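Local coordinates for ferric vibriobactin ABC transporter, periplasmic ferric vibriobactin-binding protein (Vibrio cholerae, PDB 3R5T) that binds the siderophore ferric vibriobactin in the periplasm, probably handing it to an ABC transporter for iron uptake, at residues 41-55 / 64-76. Residues are numbered along the deposited sequence; the frame is centred on the assembly and turned at random. Where two conformers were deposited one is given.
Sequences DAPVIASAATTQSTF and ELRQVKKLWPAGS. With VBN ((4S,5R)-N-{3-[(2,3-dihydroxybenzoyl)amino]propyl}-2-(2,3-dihydroxyphenyl)-N-[3-({[(4S,5R)-2-(2,3-dihydroxyphenyl)-5-met hyl-4,5-dihydro-1,3-oxazol-4-yl]carbonyl}amino)propyl]-5-methyl-4,5-dihydro-1,3-oxazole-4-carboxamide), chain B.
Backbone hydrogen bonds pair strands 44-49 and 69-73 in parallel: Lys69 N gives to Ile45 O, Ser47 N to Lys69 O, and Leu71 N to Ser47 O at 2.8 Å. Beyond Ser47 the register slips by one residue, a beta bulge, as seen in Ala49 N bonding to Trp72 O (2.9 Å) and Ala74 N returning to Ala49 O. At the bulge Ala48 CB lies over the Trp72 five-membered ring, 3.7 Å from its centroid, a CH-pi contact.

From strand 69-73 the Lys70 side chain, in the conformer given, starts with CG anti to the backbone N and passes over one face of Phe55, CD 3.9 Å from the ring centroid. A bend at chi3 (57°) turns NZ to Ser53 O (3.0 Å) and to a water that also accepts from Phe55 N. At the other end Asp41 OD1 meets Arg66 NH2 at 2.9 Å in a salt bridge; the N-H...O angle of only 119° makes its hydrogen-bond component weak. Arg66 NH1 has a further acceptor in Leu38 O, while a second water joins Val44 O to Arg66 O.

In the turn after strand 44-49, Gln52 NE2 donates to vibriobactin OAD (2.9 Å, 164°). Helix 60-65 completes the beta-alpha-beta unit; strand 69-73 edges the five-stranded parallel sheet, strand 44-49 lies between it and strand 26-28, and helices 31-39 and 79-85 pack against the pair.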
ATOM      1  N   ASP A  41     -10.561   3.287 -11.494  1.00 15.60           N
ATOM      2  CA  ASP A  41     -11.941   3.044 -11.918  1.00 21.45           C
ATOM      3  C   ASP A  41     -12.110   1.746 -12.695  1.00 19.04           C
ATOM      4  O   ASP A  41     -12.911   1.672 -13.626  1.00 20.73           O
ATOM      5  CB  ASP A  41     -12.466   4.213 -12.753  1.00 26.77           C
ATOM      6  CG  ASP A  41     -12.592   5.485 -11.958  1.00 34.10           C
ATOM      7  OD1 ASP A  41     -12.888   5.409 -10.748  1.00 33.49           O
ATOM      8  OD2 ASP A  41     -12.382   6.567 -12.542  1.00 37.71           O
ATOM      9  N   ALA A  42     -11.363   0.716 -12.319  1.00 16.45           N
ATOM     10  CA  ALA A  42     -11.539  -0.580 -12.963  1.00 16.59           C
ATOM     11  C   ALA A  42     -12.833  -1.216 -12.451  1.00 15.76           C
ATOM     12  O   ALA A  42     -13.243  -0.984 -11.313  1.00 16.94           O
ATOM     13  CB  ALA A  42     -10.358  -1.492 -12.677  1.00 17.17           C
ATOM     14  N   PRO A  43     -13.481  -2.007 -13.303  1.00 15.34           N
ATOM     15  CA  PRO A  43     -14.766  -2.616 -12.940  1.00 16.66           C
ATOM     16  C   PRO A  43     -14.581  -3.817 -12.029  1.00 18.50           C
ATOM     17  O   PRO A  43     -14.861  -4.966 -12.396  1.00 19.49           O
ATOM     18  CB  PRO A  43     -15.345  -3.029 -14.290  1.00 19.04           C
ATOM     19  CG  PRO A  43     -14.133  -3.214 -15.180  1.00 18.70           C
ATOM     20  CD  PRO A  43     -13.140  -2.209 -14.725  1.00 15.76           C
ATOM     21  N   VAL A  44     -14.077  -3.540 -10.830  1.00 15.11           N
ATOM     22  CA  VAL A  44     -13.936  -4.570  -9.811  1.00 15.35           C
ATOM     23  C   VAL A  44     -15.293  -4.775  -9.151  1.00 19.71           C
ATOM     24  O   VAL A  44     -15.923  -3.837  -8.660  1.00 23.24           O
ATOM     25  CB  VAL A  44     -12.797  -4.270  -8.778  1.00 16.19           C
ATOM     26  CG1 VAL A  44     -12.952  -2.879  -8.160  1.00 17.92           C
ATOM     27  CG2 VAL A  44     -12.747  -5.378  -7.717  1.00 16.36           C
ATOM     28  N   ILE A  45     -15.762  -6.005  -9.199  1.00 16.33           N
ATOM     29  CA  ILE A  45     -17.136  -6.266  -8.788  1.00 17.88           C
ATOM     30  C   ILE A  45     -17.234  -7.041  -7.468  1.00 16.93           C
ATOM     31  O   ILE A  45     -18.318  -7.188  -6.908  1.00 19.05           O
ATOM     32  CB  ILE A  45     -17.980  -6.889  -9.950  1.00 19.04           C
ATOM     33  CG1 ILE A  45     -17.280  -8.109 -10.543  1.00 21.66           C
ATOM     34  CG2 ILE A  45     -18.206  -5.852 -11.041  1.00 17.49           C
ATOM     35  CD1 ILE A  45     -17.330  -9.352  -9.679  1.00 22.69           C
ATOM     36  N   ALA A  46     -16.085  -7.470  -6.950  1.00 17.04           N
ATOM     37  CA  ALA A  46     -16.046  -8.240  -5.716  1.00 17.96           C
ATOM     38  C   ALA A  46     -14.610  -8.278  -5.238  1.00 17.38           C
ATOM     39  O   ALA A  46     -13.685  -8.243  -6.048  1.00 16.32           O
ATOM     40  CB  ALA A  46     -16.582  -9.664  -5.941  1.00 19.15           C
ATOM     41  N   SER A  47     -14.421  -8.304  -3.927  1.00 17.13           N
ATOM     42  CA  SER A  47     -13.081  -8.343  -3.359  1.00 16.01           C
ATOM     43  C   SER A  47     -13.051  -9.135  -2.070  1.00 16.84           C
ATOM     44  O   SER A  47     -13.927  -8.976  -1.214  1.00 16.74           O
ATOM     45  CB  SER A  47     -12.572  -6.923  -3.083  1.00 14.37           C
ATOM     46  OG  SER A  47     -11.336  -6.956  -2.393  1.00 14.77           O
ATOM     47  N   ALA A  48     -12.027  -9.973  -1.931  1.00 18.27           N
ATOM     48  CA  ALA A  48     -11.713 -10.547  -0.632  1.00 17.78           C
ATOM     49  C   ALA A  48     -11.311  -9.451   0.356  1.00 14.54           C
ATOM     50  O   ALA A  48     -11.066  -8.296  -0.021  1.00 14.74           O
ATOM     51  CB  ALA A  48     -10.612 -11.620  -0.756  1.00 15.82           C
ATOM     52  N   ALA A  49     -11.248  -9.813   1.633  1.00 16.48           N
ATOM     53  CA  ALA A  49     -11.049  -8.842   2.702  1.00 15.76           C
ATOM     54  C   ALA A  49      -9.794  -9.129   3.526  1.00 14.94           C
ATOM     55  O   ALA A  49      -9.057 -10.091   3.267  1.00 14.96           O
ATOM     56  CB  ALA A  49     -12.294  -8.813   3.625  1.00 17.95           C
ATOM     57  N   THR A  50      -9.540  -8.307   4.533  1.00 17.46           N
ATOM     58  CA  THR A  50      -8.478  -8.633   5.506  1.00 18.56           C
ATOM     59  C   THR A  50      -8.806  -9.929   6.263  1.00 18.89           C
ATOM     60  O   THR A  50      -9.891 -10.472   6.104  1.00 18.13           O
ATOM     61  CB  THR A  50      -8.333  -7.523   6.540  1.00 17.34           C
ATOM     62  OG1 THR A  50      -9.557  -7.443   7.288  1.00 19.40           O
ATOM     63  CG2 THR A  50      -8.053  -6.186   5.856  1.00 14.96           C
ATOM     64  N   THR A  51      -7.873 -10.421   7.083  1.00 20.99           N
ATOM     65  CA  THR A  51      -8.139 -11.627   7.880  1.00 23.28           C
ATOM     66  C   THR A  51      -9.303 -11.377   8.843  1.00 21.74           C
ATOM     67  O   THR A  51      -9.997 -12.319   9.259  1.00 22.18           O
ATOM     68  CB  THR A  51      -6.899 -12.090   8.683  1.00 30.82           C
ATOM     69  OG1 THR A  51      -6.537 -11.082   9.629  1.00 33.81           O
ATOM     70  CG2 THR A  51      -5.721 -12.358   7.769  1.00 29.37           C
ATOM     71  N   GLN A  52      -9.515 -10.106   9.180  1.00 24.11           N
ATOM     72  CA  GLN A  52     -10.606  -9.678  10.060  1.00 24.88           C
ATOM     73  C   GLN A  52     -11.916  -9.343   9.326  1.00 22.74           C
ATOM     74  O   GLN A  52     -12.822  -8.733   9.891  1.00 23.53           O
ATOM     75  CB  GLN A  52     -10.159  -8.483  10.908  1.00 27.80           C
ATOM     76  CG  GLN A  52      -8.897  -8.735  11.746  1.00 27.34           C
ATOM     77  CD  GLN A  52      -7.612  -8.478  10.977  1.00 23.81           C
ATOM     78  OE1 GLN A  52      -7.606  -7.783   9.948  1.00 23.47           O
ATOM     79  NE2 GLN A  52      -6.509  -9.039  11.470  1.00 23.23           N
ATOM     80  N   SER A  53     -12.003  -9.738   8.065  1.00 20.22           N
ATOM     81  CA  SER A  53     -13.220  -9.544   7.284  1.00 19.82           C
ATOM     82  C   SER A  53     -13.585  -8.086   7.036  1.00 18.80           C
ATOM     83  O   SER A  53     -14.762  -7.752   6.944  1.00 19.72           O
ATOM     84  CB  SER A  53     -14.386 -10.292   7.932  1.00 19.98           C
ATOM     85  OG  SER A  53     -14.107 -11.680   7.938  1.00 22.74           O
ATOM     86  N   THR A  54     -12.577  -7.230   6.851  1.00 18.76           N
ATOM     87  CA  THR A  54     -12.843  -5.830   6.575  1.00 18.09           C
ATOM     88  C   THR A  54     -12.221  -5.388   5.255  1.00 16.69           C
ATOM     89  O   THR A  54     -11.258  -5.995   4.777  1.00 15.95           O
ATOM     90  CB  THR A  54     -12.303  -4.916   7.683  1.00 18.19           C
ATOM     91  OG1 THR A  54     -10.881  -5.073   7.797  1.00 23.78           O
ATOM     92  CG2 THR A  54     -12.972  -5.257   9.027  1.00 19.38           C
ATOM     93  N   PHE A  55     -12.815  -4.350   4.683  1.00 15.38           N
ATOM     94  CA  PHE A  55     -12.198  -3.564   3.616  1.00 14.99           C
ATOM     95  C   PHE A  55     -11.358  -2.458   4.260  1.00 14.59           C
ATOM     96  O   PHE A  55     -11.689  -1.956   5.333  1.00 19.88           O
ATOM     97  CB  PHE A  55     -13.278  -2.899   2.755  1.00 16.55           C
ATOM     98  CG  PHE A  55     -13.954  -3.811   1.750  1.00 18.40           C
ATOM     99  CD1 PHE A  55     -13.383  -5.012   1.349  1.00 15.97           C
ATOM    100  CD2 PHE A  55     -15.146  -3.419   1.167  1.00 18.20           C
ATOM    101  CE1 PHE A  55     -14.024  -5.803   0.389  1.00 17.20           C
ATOM    102  CE2 PHE A  55     -15.781  -4.202   0.214  1.00 18.18           C
ATOM    103  CZ  PHE A  55     -15.213  -5.393  -0.175  1.00 17.62           C
ATOM    104  N   GLU A  64     -18.413   0.235  -1.238  1.00 17.77           N
ATOM    105  CA  GLU A  64     -19.839   0.034  -0.987  1.00 19.55           C
ATOM    106  C   GLU A  64     -20.704   0.791  -1.997  1.00 20.34           C
ATOM    107  O   GLU A  64     -21.684   0.250  -2.522  1.00 22.34           O
ATOM    108  CB  GLU A  64     -20.189   0.441   0.450  1.00 22.01           C
ATOM    109  CG  GLU A  64     -19.520  -0.438   1.509  1.00 24.83           C
ATOM    110  CD  GLU A  64     -19.809   0.004   2.935  1.00 28.65           C
ATOM    111  OE1 GLU A  64     -19.152  -0.522   3.867  1.00 29.29           O
ATOM    112  OE2 GLU A  64     -20.696   0.867   3.122  1.00 30.37           O
ATOM    113  N   LEU A  65     -20.330   2.029  -2.291  1.00 22.84           N
ATOM    114  CA  LEU A  65     -21.055   2.819  -3.284  1.00 23.54           C
ATOM    115  C   LEU A  65     -21.058   2.143  -4.667  1.00 22.74           C
ATOM    116  O   LEU A  65     -22.075   2.132  -5.365  1.00 25.66           O
ATOM    117  CB  LEU A  65     -20.447   4.218  -3.381  1.00 26.63           C
ATOM    118  CG  LEU A  65     -21.194   5.240  -4.236  1.00 32.13           C
ATOM    119  CD1 LEU A  65     -22.627   5.383  -3.734  1.00 33.19           C
ATOM    120  CD2 LEU A  65     -20.474   6.586  -4.221  1.00 33.64           C
ATOM    121  N   ARG A  66     -19.923   1.562  -5.045  1.00 23.01           N
ATOM    122  CA  ARG A  66     -19.781   0.900  -6.342  1.00 21.91           C
ATOM    123  C   ARG A  66     -20.255  -0.557  -6.325  1.00 21.76           C
ATOM    124  O   ARG A  66     -20.112  -1.290  -7.319  1.00 19.62           O
ATOM    125  CB  ARG A  66     -18.332   1.000  -6.831  1.00 23.98           C
ATOM    126  CG  ARG A  66     -17.926   2.415  -7.175  1.00 25.98           C
ATOM    127  CD  ARG A  66     -16.505   2.478  -7.726  1.00 23.33           C
ATOM    128  NE  ARG A  66     -16.101   3.859  -7.962  1.00 23.00           N
ATOM    129  CZ  ARG A  66     -14.867   4.243  -8.272  1.00 21.17           C
ATOM    130  NH1 ARG A  66     -13.881   3.350  -8.398  1.00 19.92           N
ATOM    131  NH2 ARG A  66     -14.617   5.533  -8.447  1.00 23.94           N
ATOM    132  N   GLN A  67     -20.834  -0.968  -5.198  1.00 22.01           N
ATOM    133  CA  GLN A  67     -21.405  -2.299  -5.059  1.00 21.38           C
ATOM    134  C   GLN A  67     -20.369  -3.402  -5.213  1.00 21.25           C
ATOM    135  O   GLN A  67     -20.662  -4.470  -5.748  1.00 25.14           O
ATOM    136  CB  GLN A  67     -22.561  -2.494  -6.043  1.00 23.73           C
ATOM    137  CG  GLN A  67     -23.724  -1.561  -5.775  1.00 27.08           C
ATOM    138  CD  GLN A  67     -24.770  -1.595  -6.873  1.00 37.52           C
ATOM    139  OE1 GLN A  67     -25.158  -2.663  -7.347  1.00 38.49           O
ATOM    140  NE2 GLN A  67     -25.229  -0.417  -7.288  1.00 39.77           N
ATOM    141  N   VAL A  68     -19.166  -3.153  -4.708  1.00 19.27           N
ATOM    142  CA  VAL A  68     -18.134  -4.183  -4.699  1.00 19.26           C
ATOM    143  C   VAL A  68     -18.483  -5.178  -3.597  1.00 20.20           C
ATOM    144  O   VAL A  68     -18.449  -4.828  -2.420  1.00 21.84           O
ATOM    145  CB  VAL A  68     -16.736  -3.588  -4.423  1.00 17.22           C
ATOM    146  CG1 VAL A  68     -15.677  -4.696  -4.339  1.00 16.65           C
ATOM    147  CG2 VAL A  68     -16.370  -2.565  -5.484  1.00 18.06           C
ATOM    148  N   LYS A  69     -18.821  -6.410  -3.971  1.00 18.36           N
ATOM    149  CA  LYS A  69     -19.223  -7.414  -2.996  1.00 18.25           C
ATOM    150  C   LYS A  69     -18.051  -7.848  -2.126  1.00 17.84           C
ATOM    151  O   LYS A  69     -16.972  -8.139  -2.645  1.00 19.89           O
ATOM    152  CB  LYS A  69     -19.818  -8.623  -3.725  1.00 21.69           C
ATOM    153  CG  LYS A  69     -20.389  -9.693  -2.820  1.00 26.29           C
ATOM    154  CD  LYS A  69     -21.194 -10.688  -3.639  1.00 31.97           C
ATOM    155  CE  LYS A  69     -22.240  -9.965  -4.494  1.00 36.95           C
ATOM    156  NZ  LYS A  69     -23.053 -10.866  -5.378  1.00 39.75           N
ATOM    157  N   LYS A  70     -18.240  -7.870  -0.804  1.00 17.43           N
ATOM    158  CA  LYS A  70     -17.180  -8.348   0.081  0.69 19.23           C
ATOM    159  C   LYS A  70     -17.205  -9.868   0.135  1.00 19.19           C
ATOM    160  O   LYS A  70     -18.225 -10.484   0.473  1.00 20.33           O
ATOM    161  CB  LYS A  70     -17.288  -7.759   1.492  0.69 22.04           C
ATOM    162  CG  LYS A  70     -16.084  -8.106   2.368  0.69 23.81           C
ATOM    163  CD  LYS A  70     -15.878  -7.108   3.508  0.69 28.73           C
ATOM    164  CE  LYS A  70     -17.109  -6.995   4.377  0.69 31.05           C
ATOM    165  NZ  LYS A  70     -16.869  -6.175   5.601  0.69 30.83           N
ATOM    166  N   LEU A  71     -16.075 -10.467  -0.220  1.00 19.20           N
ATOM    167  CA  LEU A  71     -15.948 -11.916  -0.242  1.00 19.44           C
ATOM    168  C   LEU A  71     -15.312 -12.411   1.054  1.00 20.10           C
ATOM    169  O   LEU A  71     -15.597 -11.878   2.128  1.00 21.41           O
ATOM    170  CB  LEU A  71     -15.123 -12.344  -1.458  1.00 20.79           C
ATOM    171  CG  LEU A  71     -15.681 -11.819  -2.789  1.00 23.58           C
ATOM    172  CD1 LEU A  71     -14.698 -12.101  -3.912  1.00 25.57           C
ATOM    173  CD2 LEU A  71     -17.071 -12.405  -3.085  1.00 24.72           C
ATOM    174  N   TRP A  72     -14.466 -13.433   0.951  1.00 19.91           N
ATOM    175  CA  TRP A  72     -13.903 -14.113   2.123  1.00 19.52           C
ATOM    176  C   TRP A  72     -12.801 -13.299   2.790  1.00 18.17           C
ATOM    177  O   TRP A  72     -12.178 -12.460   2.138  1.00 18.36           O
ATOM    178  CB  TRP A  72     -13.342 -15.479   1.690  1.00 17.50           C
ATOM    179  CG  TRP A  72     -12.273 -15.343   0.622  1.00 20.46           C
ATOM    180  CD1 TRP A  72     -10.935 -15.131   0.826  1.00 22.68           C
ATOM    181  CD2 TRP A  72     -12.458 -15.395  -0.802  1.00 19.33           C
ATOM    182  NE1 TRP A  72     -10.279 -15.037  -0.384  1.00 22.36           N
ATOM    183  CE2 TRP A  72     -11.186 -15.192  -1.397  1.00 19.35           C
ATOM    184  CE3 TRP A  72     -13.572 -15.561  -1.633  1.00 20.70           C
ATOM    185  CZ2 TRP A  72     -10.998 -15.191  -2.776  1.00 19.84           C
ATOM    186  CZ3 TRP A  72     -13.377 -15.547  -3.014  1.00 22.35           C
ATOM    187  CH2 TRP A  72     -12.099 -15.362  -3.565  1.00 20.48           C
ATOM    188  N   PRO A  73     -12.543 -13.562   4.073  1.00 20.19           N
ATOM    189  CA  PRO A  73     -11.375 -12.964   4.720  1.00 20.36           C
ATOM    190  C   PRO A  73     -10.153 -13.690   4.211  1.00 19.78           C
ATOM    191  O   PRO A  73     -10.210 -14.888   3.945  1.00 22.19           O
ATOM    192  CB  PRO A  73     -11.575 -13.266   6.218  1.00 20.04           C
ATOM    193  CG  PRO A  73     -12.704 -14.196   6.314  1.00 20.94           C
ATOM    194  CD  PRO A  73     -13.266 -14.492   4.960  1.00 19.71           C
ATOM    195  N   ALA A  74      -9.074 -12.948   4.006  1.00 19.29           N
ATOM    196  CA  ALA A  74      -7.798 -13.518   3.594  1.00 24.09           C
ATOM    197  C   ALA A  74      -7.516 -14.866   4.241  1.00 27.99           C
ATOM    198  O   ALA A  74      -7.660 -15.028   5.455  1.00 27.81           O
ATOM    199  CB  ALA A  74      -6.675 -12.544   3.910  1.00 21.94           C
ATOM    200  N   GLY A  75      -7.102 -15.823   3.412  1.00 27.31           N
ATOM    201  CA  GLY A  75      -6.667 -17.122   3.887  1.00 29.22           C
ATOM    202  C   GLY A  75      -7.574 -18.269   3.488  1.00 30.46           C
ATOM    203  O   GLY A  75      -7.127 -19.408   3.407  1.00 30.01           O
ATOM    204  N   SER A  76      -8.838 -17.965   3.216  1.00 33.89           N
ATOM    205  CA  SER A  76      -9.841 -18.994   2.971  1.00 27.57           C
ATOM    206  C   SER A  76     -10.619 -18.821   1.653  1.00 23.19           C
ATOM    207  O   SER A  76     -11.794 -18.456   1.691  1.00 21.36           O
ATOM    208  CB  SER A  76     -10.835 -19.041   4.150  1.00 31.32           C
ATOM    209  OG  SER A  76     -11.155 -17.739   4.648  1.00 33.30           O
TER
HETATM  210  C   VBN B   1       1.029  -9.662  10.339  1.00 20.18           C
HETATM  211  N   VBN B   1       0.649 -10.062   7.866  1.00 17.13           N
HETATM  212  O   VBN B   1       2.187  -9.904  10.265  1.00 19.18           O
HETATM  213  CA  VBN B   1       0.075  -9.988   9.198  1.00 19.99           C
HETATM  214  CB  VBN B   1      -0.607 -11.404   9.316  1.00 21.71           C
HETATM  215  CAB VBN B   1      -5.375  -4.097   8.849  1.00 20.62           C
HETATM  216  OAC VBN B   1       4.055  -5.126  11.244  1.00 20.17           O
HETATM  217  OAD VBN B   1      -3.998  -8.197  10.362  1.00 19.30           O
HETATM  218  OAF VBN B   1       2.081  -6.686   5.776  1.00 15.06           O
HETATM  219  OAG VBN B   1       4.082 -10.511   3.937  1.00 16.45           O
HETATM  220  OAH VBN B   1       0.060  -8.770   4.870  1.00 14.35           O
HETATM  221  OAI VBN B   1       1.987  -7.361   8.349  1.00 16.62           O
HETATM  222  OAJ VBN B   1       2.510  -9.660   5.987  1.00 13.91           O
HETATM  223  OAK VBN B   1      -0.894  -7.656   7.155  1.00 14.83           O
HETATM  224  CAL VBN B   1       4.354  -4.080   7.200  1.00 16.82           C
HETATM  225  CAM VBN B   1       2.568 -13.693   5.149  1.00 20.99           C
HETATM  226  CAN VBN B   1      -3.363  -7.766   3.825  1.00 14.64           C
HETATM  227  CAO VBN B   1       3.611  -4.836   6.232  1.00 15.82           C
HETATM  228  CAP VBN B   1       3.343 -12.788   4.369  1.00 18.90           C
HETATM  229  CAQ VBN B   1      -2.027  -8.279   3.732  1.00 13.51           C
HETATM  230  CAR VBN B   1       4.315  -4.439   8.598  1.00 18.33           C
HETATM  231  CAS VBN B   1       1.788 -13.230   6.218  1.00 19.79           C
HETATM  232  CAT VBN B   1      -3.856  -7.253   5.051  1.00 15.99           C
HETATM  233  CAU VBN B   1       2.047  -7.884  13.055  1.00 20.51           C
HETATM  234  CAV VBN B   1      -1.428  -8.222  12.986  1.00 19.77           C
HETATM  235  CAW VBN B   1       3.325  -7.658  12.230  1.00 18.84           C
HETATM  236  CAX VBN B   1      -2.896  -7.734  12.981  1.00 20.46           C
HETATM  237  CAY VBN B   1       1.311  -9.198  12.785  1.00 18.93           C
HETATM  238  CAZ VBN B   1      -0.996  -8.984  11.722  1.00 18.41           C
HETATM  239  NBB VBN B   1       3.146  -7.202  10.853  1.00 15.34           N
HETATM  240  NBC VBN B   1      -3.103  -6.719  11.950  1.00 20.29           N
HETATM  241  NBD VBN B   1      -2.673  -6.269   8.480  1.00 18.28           N
HETATM  242  OBF VBN B   1      -4.805  -6.161   7.512  1.00 16.84           O
HETATM  243  CBG VBN B   1       3.588  -5.882  10.466  1.00 19.44           C
HETATM  244  CBH VBN B   1      -3.649  -7.085  10.640  1.00 19.50           C
HETATM  245  CBJ VBN B   1       1.095 -11.424   7.737  1.00 18.37           C
HETATM  246  CBK VBN B   1       2.829  -5.946   6.665  1.00 15.62           C
HETATM  247  CBL VBN B   1       3.338 -11.414   4.673  1.00 16.86           C
HETATM  248  CBM VBN B   1      -1.227  -8.258   4.871  1.00 13.84           C
HETATM  249  CBN VBN B   1       2.793  -6.293   7.984  1.00 16.50           C
HETATM  250  CBO VBN B   1       2.591 -10.987   5.694  1.00 15.74           C
HETATM  251  CBP VBN B   1      -1.709  -7.761   6.052  1.00 14.65           C
HETATM  252  CBQ VBN B   1       3.568  -5.502   8.990  1.00 18.60           C
HETATM  253  CBR VBN B   1       1.770 -11.919   6.481  1.00 17.09           C
HETATM  254  CBS VBN B   1      -3.068  -7.217   6.140  1.00 15.58           C
HETATM  255  CBU VBN B   1      -4.971  -5.561   8.869  1.00 18.19           C
HETATM  256  CBW VBN B   1      -3.564  -6.796   7.494  1.00 17.56           C
HETATM  257  CBX VBN B   1      -3.595  -5.984   9.588  1.00 18.78           C
HETATM  258  NBY VBN B   1       0.446  -9.223  11.602  1.00 20.43           N
HETATM  259  OG1 VBN B   1       0.265 -12.286   8.484  1.00 21.39           O
HETATM  260  CG2 VBN B   1      -2.113 -11.498   9.134  1.00 23.10           C
HETATM  261  O   HOH W   1     -14.231   0.840  -9.753  1.00 24.11           O
HETATM  262  O   HOH W   2     -18.606  -3.136  -8.920  1.00 41.52           O
HETATM  263  O   HOH W   3     -15.558  -3.600   5.512  1.00 24.47           O